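PUF (Pumilio/FBF) domain-containing (Caenorhabditis elegans, PDB 6NOD) probably binds the 3'-untranslated regions of messenger RNAs through its Pumilio repeats, which make up the RNA-binding domain held in this chain. Local coordinates at residues Leu21-Ile26 with Arg41-Glu46. Numbering follows the deposited sequence.
Sequences LKLSDI and RFIQQE. With nucleotides of chain D.
Phe42 drives its ring from helix 37-49 into the turn at 21-26. With CG anti to the backbone N (chi1 163°), the ring projects off the helix: Leu21 CD2 lies over one face, and the carbonyl oxygen of Leu21 comes to its edge, in the ring plane, 3.3 Å from Phe42 CZ. A flat aromatic suits this place because its hydrogen-bearing rim tolerates a carbonyl while its face takes methyl groups. Ile26 CG2 adds an oblique contact, 4.0 Å from Phe42 CE2. Beside it, branched side chains interlock: Leu23 CD2 meets Ile43 CG2 at 3.8 Å, and Ile26 CD1 reaches Ile43 CG1. Glu46, though partly exposed, packs as tightly through its aliphatic root, CB lying 3.7 Å from Leu23 CG. Ile59 of helix 57-65 and Phe33 of helix 30-34 extend this apolar core.

The looser side holds Lys22, whose side chain stays clear of the helix, and the exposed Asp25. Asp25 OD1 accepts the Lys22 backbone N-H at 2.9 Å through its anti lone pair, bracing the turn.

From the helix's other side, Gln44 reads the base of A8 of chain D, OE1 accepting from N6 and NE2 donating to N1. Apolar packing thus seats a helix whose opposite side presents the amide of Gln44 to the RNA base.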
ATOM      1  N   LEU A  21     -22.029  34.173   3.876  1.00 33.54           N
ATOM      2  CA  LEU A  21     -20.662  34.325   4.352  1.00 30.49           C
ATOM      3  C   LEU A  21     -19.667  33.871   3.292  1.00 27.07           C
ATOM      4  O   LEU A  21     -19.826  32.805   2.689  1.00 31.13           O
ATOM      5  CB  LEU A  21     -20.464  33.526   5.640  1.00 33.44           C
ATOM      6  CG  LEU A  21     -19.476  34.077   6.669  1.00 37.28           C
ATOM      7  CD1 LEU A  21     -19.961  35.406   7.227  1.00 23.67           C
ATOM      8  CD2 LEU A  21     -19.260  33.069   7.788  1.00 28.69           C
ATOM      9  N   LYS A  22     -18.647  34.688   3.062  1.00 28.46           N
ATOM     10  CA  LYS A  22     -17.519  34.345   2.213  1.00 28.78           C
ATOM     11  C   LYS A  22     -16.261  34.230   3.065  1.00 28.41           C
ATOM     12  O   LYS A  22     -16.268  34.512   4.266  1.00 31.84           O
ATOM     13  CB  LYS A  22     -17.325  35.389   1.106  1.00 29.72           C
ATOM     14  CG  LYS A  22     -18.515  35.541   0.174  1.00 37.47           C
ATOM     15  CD  LYS A  22     -18.250  36.599  -0.886  1.00 42.71           C
ATOM     16  CE  LYS A  22     -19.533  37.301  -1.303  1.00 46.13           C
ATOM     17  NZ  LYS A  22     -19.298  38.276  -2.404  1.00 50.42           N
ATOM     18  N   LEU A  23     -15.169  33.809   2.426  1.00 22.06           N
ATOM     19  CA  LEU A  23     -13.913  33.661   3.154  1.00 20.56           C
ATOM     20  C   LEU A  23     -13.375  35.013   3.605  1.00 24.48           C
ATOM     21  O   LEU A  23     -12.835  35.135   4.710  1.00 22.53           O
ATOM     22  CB  LEU A  23     -12.889  32.929   2.290  1.00 27.85           C
ATOM     23  CG  LEU A  23     -13.164  31.433   2.118  1.00 34.92           C
ATOM     24  CD1 LEU A  23     -12.225  30.826   1.091  1.00 27.51           C
ATOM     25  CD2 LEU A  23     -13.052  30.711   3.454  1.00 27.65           C
ATOM     26  N   SER A  24     -13.523  36.045   2.770  1.00 25.80           N
ATOM     27  CA  SER A  24     -13.093  37.381   3.166  1.00 28.44           C
ATOM     28  C   SER A  24     -13.893  37.916   4.347  1.00 25.10           C
ATOM     29  O   SER A  24     -13.457  38.876   4.991  1.00 37.78           O
ATOM     30  CB  SER A  24     -13.200  38.343   1.981  1.00 26.67           C
ATOM     31  OG  SER A  24     -14.412  38.146   1.272  1.00 27.61           O
ATOM     32  N   ASP A  25     -15.047  37.318   4.646  1.00 26.92           N
ATOM     33  CA  ASP A  25     -15.830  37.748   5.798  1.00 28.03           C
ATOM     34  C   ASP A  25     -15.267  37.213   7.109  1.00 28.65           C
ATOM     35  O   ASP A  25     -15.473  37.829   8.160  1.00 26.45           O
ATOM     36  CB  ASP A  25     -17.288  37.311   5.639  1.00 27.98           C
ATOM     37  CG  ASP A  25     -18.032  38.126   4.598  1.00 34.99           C
ATOM     38  OD1 ASP A  25     -18.702  37.519   3.735  1.00 35.76           O
ATOM     39  OD2 ASP A  25     -17.947  39.371   4.643  1.00 33.69           O
ATOM     40  N   ILE A  26     -14.560  36.083   7.076  1.00 25.10           N
ATOM     41  CA  ILE A  26     -14.026  35.487   8.298  1.00 24.46           C
ATOM     42  C   ILE A  26     -12.592  35.952   8.514  1.00 25.00           C
ATOM     43  O   ILE A  26     -11.843  35.349   9.292  1.00 25.65           O
ATOM     44  CB  ILE A  26     -14.116  33.949   8.264  1.00 25.33           C
ATOM     45  CG1 ILE A  26     -13.116  33.358   7.266  1.00 27.07           C
ATOM     46  CG2 ILE A  26     -15.532  33.506   7.932  1.00 27.62           C
ATOM     47  CD1 ILE A  26     -12.873  31.875   7.452  1.00 25.18           C
ATOM     48  N   ARG A  41     -15.537  23.033   7.983  1.00 29.90           N
ATOM     49  CA  ARG A  41     -16.306  22.532   6.851  1.00 23.39           C
ATOM     50  C   ARG A  41     -16.741  23.664   5.926  1.00 28.94           C
ATOM     51  O   ARG A  41     -16.848  23.464   4.711  1.00 25.53           O
ATOM     52  CB  ARG A  41     -17.517  21.750   7.363  1.00 28.40           C
ATOM     53  CG  ARG A  41     -18.375  21.121   6.283  1.00 31.17           C
ATOM     54  CD  ARG A  41     -17.564  20.239   5.347  1.00 28.68           C
ATOM     55  NE  ARG A  41     -18.194  18.937   5.139  1.00 45.65           N
ATOM     56  CZ  ARG A  41     -19.315  18.742   4.450  1.00 46.56           C
ATOM     57  NH1 ARG A  41     -19.947  19.765   3.889  1.00 41.18           N
ATOM     58  NH2 ARG A  41     -19.806  17.517   4.319  1.00 44.20           N
ATOM     59  N   PHE A  42     -16.986  24.855   6.478  1.00 30.54           N
ATOM     60  CA  PHE A  42     -17.329  26.003   5.645  1.00 24.56           C
ATOM     61  C   PHE A  42     -16.147  26.424   4.780  1.00 26.20           C
ATOM     62  O   PHE A  42     -16.303  26.678   3.580  1.00 25.12           O
ATOM     63  CB  PHE A  42     -17.795  27.169   6.518  1.00 27.84           C
ATOM     64  CG  PHE A  42     -17.780  28.500   5.815  1.00 28.11           C
ATOM     65  CD1 PHE A  42     -18.783  28.836   4.920  1.00 27.48           C
ATOM     66  CD2 PHE A  42     -16.765  29.413   6.048  1.00 23.77           C
ATOM     67  CE1 PHE A  42     -18.776  30.058   4.273  1.00 30.89           C
ATOM     68  CE2 PHE A  42     -16.749  30.636   5.401  1.00 25.98           C
ATOM     69  CZ  PHE A  42     -17.756  30.959   4.513  1.00 26.17           C
ATOM     70  N   ILE A  43     -14.955  26.508   5.377  1.00 28.05           N
ATOM     71  CA  ILE A  43     -13.766  26.890   4.623  1.00 23.76           C
ATOM     72  C   ILE A  43     -13.485  25.878   3.521  1.00 25.95           C
ATOM     73  O   ILE A  43     -13.103  26.246   2.404  1.00 28.07           O
ATOM     74  CB  ILE A  43     -12.559  27.047   5.567  1.00 26.18           C
ATOM     75  CG1 ILE A  43     -12.914  27.953   6.747  1.00 18.68           C
ATOM     76  CG2 ILE A  43     -11.357  27.597   4.811  1.00 24.92           C
ATOM     77  CD1 ILE A  43     -11.836  28.021   7.805  1.00 17.62           C
ATOM     78  N   GLN A  44     -13.674  24.588   3.815  1.00 24.21           N
ATOM     79  CA  GLN A  44     -13.469  23.560   2.800  1.00 24.17           C
ATOM     80  C   GLN A  44     -14.411  23.756   1.619  1.00 25.40           C
ATOM     81  O   GLN A  44     -14.001  23.624   0.460  1.00 27.75           O
ATOM     82  CB  GLN A  44     -13.669  22.170   3.404  1.00 30.82           C
ATOM     83  CG  GLN A  44     -12.680  21.797   4.489  1.00 19.56           C
ATOM     84  CD  GLN A  44     -13.153  20.615   5.310  1.00 27.52           C
ATOM     85  OE1 GLN A  44     -13.482  19.559   4.767  1.00 27.27           O
ATOM     86  NE2 GLN A  44     -13.195  20.785   6.627  1.00 31.20           N
ATOM     87  N   GLN A  45     -15.679  24.070   1.895  1.00 27.99           N
ATOM     88  CA  GLN A  45     -16.647  24.244   0.818  1.00 31.13           C
ATOM     89  C   GLN A  45     -16.292  25.440  -0.057  1.00 33.21           C
ATOM     90  O   GLN A  45     -16.342  25.350  -1.289  1.00 37.33           O
ATOM     91  CB  GLN A  45     -18.054  24.397   1.396  1.00 33.27           C
ATOM     92  CG  GLN A  45     -18.605  23.127   2.025  1.00 30.53           C
ATOM     93  CD  GLN A  45     -19.744  23.397   2.991  1.00 37.61           C
ATOM     94  OE1 GLN A  45     -19.937  22.666   3.960  1.00 34.60           O
ATOM     95  NE2 GLN A  45     -20.509  24.450   2.725  1.00 29.01           N
ATOM     96  N   GLU A  46     -15.923  26.565   0.557  1.00 28.37           N
ATOM     97  CA  GLU A  46     -15.604  27.753  -0.227  1.00 31.21           C
ATOM     98  C   GLU A  46     -14.274  27.601  -0.956  1.00 28.44           C
ATOM     99  O   GLU A  46     -14.131  28.061  -2.095  1.00 30.18           O
ATOM    100  CB  GLU A  46     -15.594  28.991   0.670  1.00 30.93           C
ATOM    101  CG  GLU A  46     -16.925  29.266   1.354  1.00 30.30           C
ATOM    102  CD  GLU A  46     -18.053  29.516   0.369  1.00 32.38           C
ATOM    103  OE1 GLU A  46     -17.823  30.221  -0.637  1.00 36.44           O
ATOM    104  OE2 GLU A  46     -19.170  29.007   0.600  1.00 33.12           O
TER
ATOM    105  P     A D   8     -13.028   9.879  11.471  1.00 53.58           P
ATOM    106  OP1   A D   8     -13.778   9.076  12.470  1.00 49.82           O
ATOM    107  OP2   A D   8     -13.262   9.651  10.023  1.00 45.24           O
ATOM    108  O5'   A D   8     -13.308  11.416  11.793  1.00 50.61           O
ATOM    109  C5'   A D   8     -13.122  11.932  13.107  1.00 42.51           C
ATOM    110  C4'   A D   8     -13.925  13.188  13.346  1.00 47.08           C
ATOM    111  O4'   A D   8     -13.625  14.165  12.311  1.00 36.10           O
ATOM    112  C3'   A D   8     -15.444  13.009  13.336  1.00 44.48           C
ATOM    113  O3'   A D   8     -16.030  13.894  14.289  1.00 44.36           O
ATOM    114  C2'   A D   8     -15.825  13.460  11.929  1.00 44.41           C
ATOM    115  O2'   A D   8     -17.158  13.904  11.794  1.00 42.03           O
ATOM    116  C1'   A D   8     -14.827  14.588  11.696  1.00 41.40           C
ATOM    117  N9    A D   8     -14.562  14.879  10.284  1.00 34.93           N
ATOM    118  C8    A D   8     -14.269  14.003   9.267  1.00 35.52           C
ATOM    119  N7    A D   8     -14.088  14.587   8.105  1.00 27.39           N
ATOM    120  C5    A D   8     -14.278  15.937   8.377  1.00 31.59           C
ATOM    121  C6    A D   8     -14.226  17.087   7.569  1.00 28.41           C
ATOM    122  N6    A D   8     -13.956  17.068   6.262  1.00 27.40           N
ATOM    123  N1    A D   8     -14.465  18.280   8.159  1.00 29.03           N
ATOM    124  C2    A D   8     -14.737  18.307   9.469  1.00 28.30           C
ATOM    125  N3    A D   8     -14.814  17.297  10.331  1.00 30.31           N
ATOM    126  C4    A D   8     -14.571  16.127   9.715  1.00 28.11           C
TER